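Local coordinates for protein 6-aminohexanoate-cyclic-dimer hydrolase (Arthrobacter sp., PDB 3A2Q) that hydrolyses the cyclic dimer of 6-aminohexanoate, a by-product of nylon-6 manufacture, to the linear dimer, at residues G135-V147 with V389-L401. The protein carries 1 engineered substitution. Numbering follows the deposited sequence.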
loop_
_atom_site.group_PDB
_atom_site.type_symbol
_atom_site.label_atom_id
_atom_site.label_comp_id
_atom_site.label_asym_id
_atom_site.label_seq_id
_atom_site.Cartn_x
_atom_site.Cartn_y
_atom_site.Cartn_z
ATOM N N GLY A 135 -6.474 -12.862 12.917
ATOM C CA GLY A 135 -5.213 -13.109 13.583
ATOM C C GLY A 135 -4.130 -12.273 12.932
ATOM O O GLY A 135 -4.342 -11.690 11.872
ATOM N N ALA A 136 -2.965 -12.218 13.556
ATOM C CA ALA A 136 -1.867 -11.421 13.031
ATOM C C ALA A 136 -1.164 -12.008 11.818
ATOM O O ALA A 136 -1.043 -13.228 11.678
ATOM C CB ALA A 136 -0.842 -11.171 14.136
ATOM N N THR A 137 -0.721 -11.126 10.925
ATOM C CA THR A 137 0.045 -11.557 9.769
ATOM C C THR A 137 1.466 -11.313 10.261
ATOM O O THR A 137 1.756 -10.254 10.818
ATOM C CB THR A 137 -0.215 -10.692 8.519
ATOM O OG1 THR A 137 -1.551 -10.912 8.052
ATOM C CG2 THR A 137 0.772 -11.060 7.409
ATOM N N ARG A 138 2.343 -12.290 10.063
ATOM C CA ARG A 138 3.714 -12.184 10.538
ATOM C C ARG A 138 4.722 -11.925 9.431
ATOM O O ARG A 138 4.517 -12.310 8.282
ATOM C CB ARG A 138 4.075 -13.455 11.312
ATOM C CG ARG A 138 3.186 -13.667 12.537
ATOM C CD ARG A 138 3.449 -15.004 13.225
ATOM N NE ARG A 138 2.702 -15.127 14.478
ATOM C CZ ARG A 138 3.066 -14.576 15.633
ATOM N NH1 ARG A 138 4.178 -13.859 15.715
ATOM N NH2 ARG A 138 2.313 -14.736 16.712
ATOM N N ASN A 139 5.823 -11.276 9.800
ATOM C CA ASN A 139 6.867 -10.914 8.853
ATOM C C ASN A 139 7.761 -12.075 8.428
ATOM O O ASN A 139 8.378 -12.739 9.261
ATOM C CB ASN A 139 7.725 -9.800 9.449
ATOM C CG ASN A 139 8.447 -8.995 8.391
ATOM O OD1 ASN A 139 9.137 -9.547 7.542
ATOM N ND2 ASN A 139 8.291 -7.674 8.443
ATOM N N PRO A 140 7.838 -12.335 7.114
ATOM C CA PRO A 140 8.664 -13.416 6.565
ATOM C C PRO A 140 10.141 -13.266 6.942
ATOM O O PRO A 140 10.884 -14.247 6.983
ATOM C CB PRO A 140 8.445 -13.296 5.057
ATOM C CG PRO A 140 7.080 -12.666 4.951
ATOM C CD PRO A 140 7.084 -11.649 6.049
ATOM N N TRP A 141 10.564 -12.034 7.210
ATOM C CA TRP A 141 11.951 -11.776 7.578
ATOM C C TRP A 141 12.202 -12.084 9.052
ATOM O O TRP A 141 13.330 -12.361 9.446
ATOM C CB TRP A 141 12.330 -10.315 7.283
ATOM C CG TRP A 141 12.233 -9.943 5.830
ATOM C CD1 TRP A 141 11.101 -9.621 5.139
ATOM C CD2 TRP A 141 13.307 -9.905 4.881
ATOM N NE1 TRP A 141 11.400 -9.386 3.816
ATOM C CE2 TRP A 141 12.747 -9.554 3.629
ATOM C CE3 TRP A 141 14.687 -10.133 4.965
ATOM C CZ2 TRP A 141 13.522 -9.428 2.467
ATOM C CZ3 TRP A 141 15.460 -10.008 3.803
ATOM C CH2 TRP A 141 14.871 -9.659 2.574
ATOM N N ASN A 142 11.144 -12.020 9.855
ATOM C CA ASN A 142 11.214 -12.293 11.289
ATOM C C ASN A 142 9.778 -12.480 11.783
ATOM O O ASN A 142 9.053 -11.510 11.981
ATOM C CB ASN A 142 11.863 -11.116 12.016
ATOM C CG ASN A 142 12.188 -11.432 13.451
ATOM O OD1 ASN A 142 11.398 -12.056 14.154
ATOM N ND2 ASN A 142 13.356 -10.988 13.904
ATOM N N LEU A 143 9.384 -13.733 11.996
ATOM C CA LEU A 143 8.020 -14.065 12.422
ATOM C C LEU A 143 7.501 -13.389 13.689
ATOM O O LEU A 143 6.293 -13.372 13.942
ATOM C CB LEU A 143 7.882 -15.583 12.545
ATOM C CG LEU A 143 8.167 -16.327 11.237
ATOM C CD1 LEU A 143 8.068 -17.829 11.458
ATOM C CD2 LEU A 143 7.181 -15.870 10.164
ATOM N N GLY A 144 8.399 -12.826 14.484
ATOM C CA GLY A 144 7.957 -12.151 15.688
ATOM C C GLY A 144 7.713 -10.677 15.434
ATOM O O GLY A 144 7.359 -9.937 16.350
ATOM N N ARG A 145 7.880 -10.249 14.182
ATOM C CA ARG A 145 7.697 -8.844 13.824
ATOM C C ARG A 145 6.465 -8.568 12.975
ATOM O O ARG A 145 5.995 -9.423 12.233
ATOM C CB ARG A 145 8.915 -8.319 13.052
ATOM C CG ARG A 145 10.241 -8.387 13.771
ATOM C CD ARG A 145 10.332 -7.437 14.954
ATOM N NE ARG A 145 11.694 -7.447 15.483
ATOM C CZ ARG A 145 12.615 -6.523 15.226
ATOM N NH1 ARG A 145 12.330 -5.483 14.451
ATOM N NH2 ARG A 145 13.840 -6.661 15.716
ATOM N N SER A 146 5.973 -7.340 13.083
ATOM C CA SER A 146 4.819 -6.877 12.327
ATOM C C SER A 146 5.181 -6.799 10.842
ATOM O O SER A 146 6.355 -6.861 10.478
ATOM C CB SER A 146 4.408 -5.486 12.826
ATOM O OG SER A 146 3.487 -4.858 11.945
ATOM N N VAL A 147 4.169 -6.670 9.992
ATOM C CA VAL A 147 4.386 -6.556 8.552
ATOM C C VAL A 147 3.911 -5.181 8.097
ATOM O O VAL A 147 3.803 -4.912 6.899
ATOM C CB VAL A 147 3.608 -7.642 7.760
ATOM C CG1 VAL A 147 4.212 -9.017 8.032
ATOM C CG2 VAL A 147 2.119 -7.618 8.137
ATOM N N VAL A 389 9.588 4.723 6.468
ATOM C CA VAL A 389 9.119 4.711 7.857
ATOM C C VAL A 389 10.181 5.373 8.733
ATOM O O VAL A 389 11.336 5.511 8.316
ATOM C CB VAL A 389 8.812 3.280 8.357
ATOM C CG1 VAL A 389 7.730 2.660 7.490
ATOM C CG2 VAL A 389 10.071 2.426 8.346
ATOM N N THR A 390 9.807 5.778 9.945
ATOM C CA THR A 390 10.748 6.486 10.814
ATOM C C THR A 390 11.283 5.732 12.023
ATOM O O THR A 390 12.030 6.301 12.824
ATOM C CB THR A 390 10.123 7.787 11.335
ATOM O OG1 THR A 390 9.177 7.481 12.371
ATOM C CG2 THR A 390 9.400 8.515 10.210
ATOM N N ARG A 391 10.914 4.462 12.147
ATOM C CA ARG A 391 11.344 3.639 13.272
ATOM C C ARG A 391 11.635 2.207 12.861
ATOM O O ARG A 391 11.320 1.786 11.748
ATOM C CB ARG A 391 10.244 3.604 14.329
ATOM C CG ARG A 391 8.920 3.090 13.775
ATOM C CD ARG A 391 7.966 2.655 14.877
ATOM N NE ARG A 391 8.488 1.510 15.617
ATOM C CZ ARG A 391 7.925 1.017 16.717
ATOM N NH1 ARG A 391 6.820 1.571 17.202
ATOM N NH2 ARG A 391 8.467 -0.026 17.332
ATOM N N GLN A 392 12.229 1.458 13.784
ATOM C CA GLN A 392 12.527 0.052 13.562
ATOM C C GLN A 392 11.169 -0.645 13.528
ATOM O O GLN A 392 10.189 -0.120 14.050
ATOM C CB GLN A 392 13.369 -0.492 14.719
ATOM C CG GLN A 392 14.778 0.101 14.815
ATOM C CD GLN A 392 15.729 -0.485 13.780
ATOM O OE1 GLN A 392 15.802 -1.701 13.613
ATOM N NE2 GLN A 392 16.470 0.378 13.093
ATOM N N THR A 393 11.104 -1.821 12.918
ATOM C CA THR A 393 9.839 -2.540 12.822
ATOM C C THR A 393 9.373 -3.076 14.177
ATOM O O THR A 393 10.129 -3.725 14.897
ATOM C CB THR A 393 9.960 -3.676 11.797
ATOM O OG1 THR A 393 10.211 -3.100 10.508
ATOM C CG2 THR A 393 8.683 -4.510 11.742
ATOM N N PRO A 394 8.117 -2.782 14.548
ATOM C CA PRO A 394 7.553 -3.237 15.822
ATOM C C PRO A 394 7.336 -4.746 15.907
ATOM O O PRO A 394 7.190 -5.427 14.893
ATOM C CB PRO A 394 6.234 -2.465 15.918
ATOM C CG PRO A 394 5.876 -2.199 14.483
ATOM C CD PRO A 394 7.201 -1.850 13.865
ATOM N N GLU A 395 7.321 -5.266 17.129
ATOM C CA GLU A 395 7.081 -6.689 17.330
ATOM C C GLU A 395 5.572 -6.907 17.268
ATOM O O GLU A 395 4.797 -5.984 17.536
ATOM C CB GLU A 395 7.599 -7.140 18.706
ATOM C CG GLU A 395 9.094 -6.982 18.902
ATOM C CD GLU A 395 9.568 -7.495 20.254
ATOM O OE1 GLU A 395 8.991 -7.089 21.284
ATOM O OE2 GLU A 395 10.522 -8.300 20.288
ATOM N N ILE A 396 5.156 -8.115 16.903
ATOM C CA ILE A 396 3.737 -8.447 16.853
ATOM C C ILE A 396 3.148 -8.127 18.227
ATOM O O ILE A 396 3.751 -8.450 19.254
ATOM C CB ILE A 396 3.518 -9.955 16.572
ATOM C CG1 ILE A 396 3.957 -10.299 15.147
ATOM C CG2 ILE A 396 2.050 -10.321 16.787
ATOM C CD1 ILE A 396 3.150 -9.596 14.075
ATOM N N GLY A 397 1.988 -7.480 18.244
ATOM C CA GLY A 397 1.342 -7.137 19.499
ATOM C C GLY A 397 1.643 -5.743 20.018
ATOM O O GLY A 397 0.834 -5.145 20.731
ATOM N N GLU A 398 2.800 -5.210 19.646
ATOM C CA GLU A 398 3.219 -3.891 20.098
ATOM C C GLU A 398 2.259 -2.738 19.776
ATOM O O GLU A 398 1.991 -1.898 20.632
ATOM C CB GLU A 398 4.605 -3.582 19.528
ATOM C CG GLU A 398 5.291 -2.390 20.156
ATOM C CD GLU A 398 6.625 -2.090 19.502
ATOM O OE1 GLU A 398 7.386 -3.045 19.235
ATOM O OE2 GLU A 398 6.918 -0.900 19.264
ATOM N N LEU A 399 1.732 -2.695 18.555
ATOM C CA LEU A 399 0.843 -1.600 18.173
ATOM C C LEU A 399 -0.648 -1.776 18.484
ATOM O O LEU A 399 -1.426 -0.829 18.346
ATOM C CB LEU A 399 1.032 -1.267 16.686
ATOM C CG LEU A 399 2.442 -0.813 16.269
ATOM C CD1 LEU A 399 2.407 -0.246 14.845
ATOM C CD2 LEU A 399 2.951 0.247 17.231
ATOM N N MET A 400 -1.050 -2.973 18.900
ATOM C CA MET A 400 -2.452 -3.214 19.235
ATOM C C MET A 400 -2.684 -2.840 20.696
ATOM O O MET A 400 -2.120 -3.448 21.603
ATOM C CB MET A 400 -2.823 -4.679 18.997
ATOM C CG MET A 400 -2.798 -5.094 17.530
ATOM S SD MET A 400 -3.885 -4.090 16.483
ATOM C CE MET A 400 -5.476 -4.897 16.752
ATOM N N LEU A 401 -3.512 -1.824 20.911
ATOM C CA LEU A 401 -3.809 -1.333 22.253
ATOM C C LEU A 401 -4.934 -2.094 22.948
ATOM O O LEU A 401 -5.957 -2.412 22.339
ATOM C CB LEU A 401 -4.169 0.151 22.180
ATOM C CG LEU A 401 -3.136 1.043 21.488
ATOM C CD1 LEU A 401 -3.727 2.416 21.253
ATOM C CD2 LEU A 401 -1.874 1.124 22.330
HETATM O O HOH W 1 13.359 -3.055 12.263
HETATM O O HOH W 2 11.522 -9.526 17.658
HETATM O O HOH W 3 14.707 -3.980 14.636
#
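R145 and E395 form a single isolated beta bridge, their CA atoms 4.2 Å apart, with the bonding pattern of a non-hydrogen-bonded antiparallel pair. Two nearly straight backbone bonds flank it: I396 N donates to G144 O at 2.9 Å (169°), and S146 N donates to P394 O at the same length (177°). P394 has no N-H to give but a carbonyl to offer, which suits this place. On 135-147, the type I turn from N142 to R145 presents G144 O.

I396 has more surface covered by the other segment (127 Å²) than any other residue; its branched aliphatic chain suits a place bordered by A136, R138 and backbone carbonyls. With CG1 beside the backbone N, CD1 lies 3.4 Å from R145 O and close to T137 O, while CG2 meets the methyl of A136. The extended R138 chain crosses it at about a right angle, NH1 lying 3.6 Å from I396 CG1. That same NH1 bonds L143 O within the guanidinium plane, tying the arginine's end to the turn.

R145 runs along 389-401. Its bend at chi2 (-68°) brings CD close to both T393 O and P394 O, and NH1 makes a weak 2.9 Å bond to T393 O. Water links NE to E395 OE2; another joins NH1 to Q392 OE1, and a third, held only weakly by NH1, also takes the N-H of T393. NH2 forms a salt bridge with D445. A leucine here would probably leave D445 without its cationic mate and break the water links to Q392 and E395. Beside the arginine's CB, T393 brings its methyl CG2 to 3.5 Å from S146 O.

The contact joins two loops of the amidase fold, 113-118 to 152-159 and 383-387 to 416-422, near the active site rather than in it: T137's side chain is about 10 Å from those of K72 and S150, probable charge-relay residues. P394 packs on M421 of helix 416-422, T393 on V181 of helix 176-182, and L143 against helix 24-42.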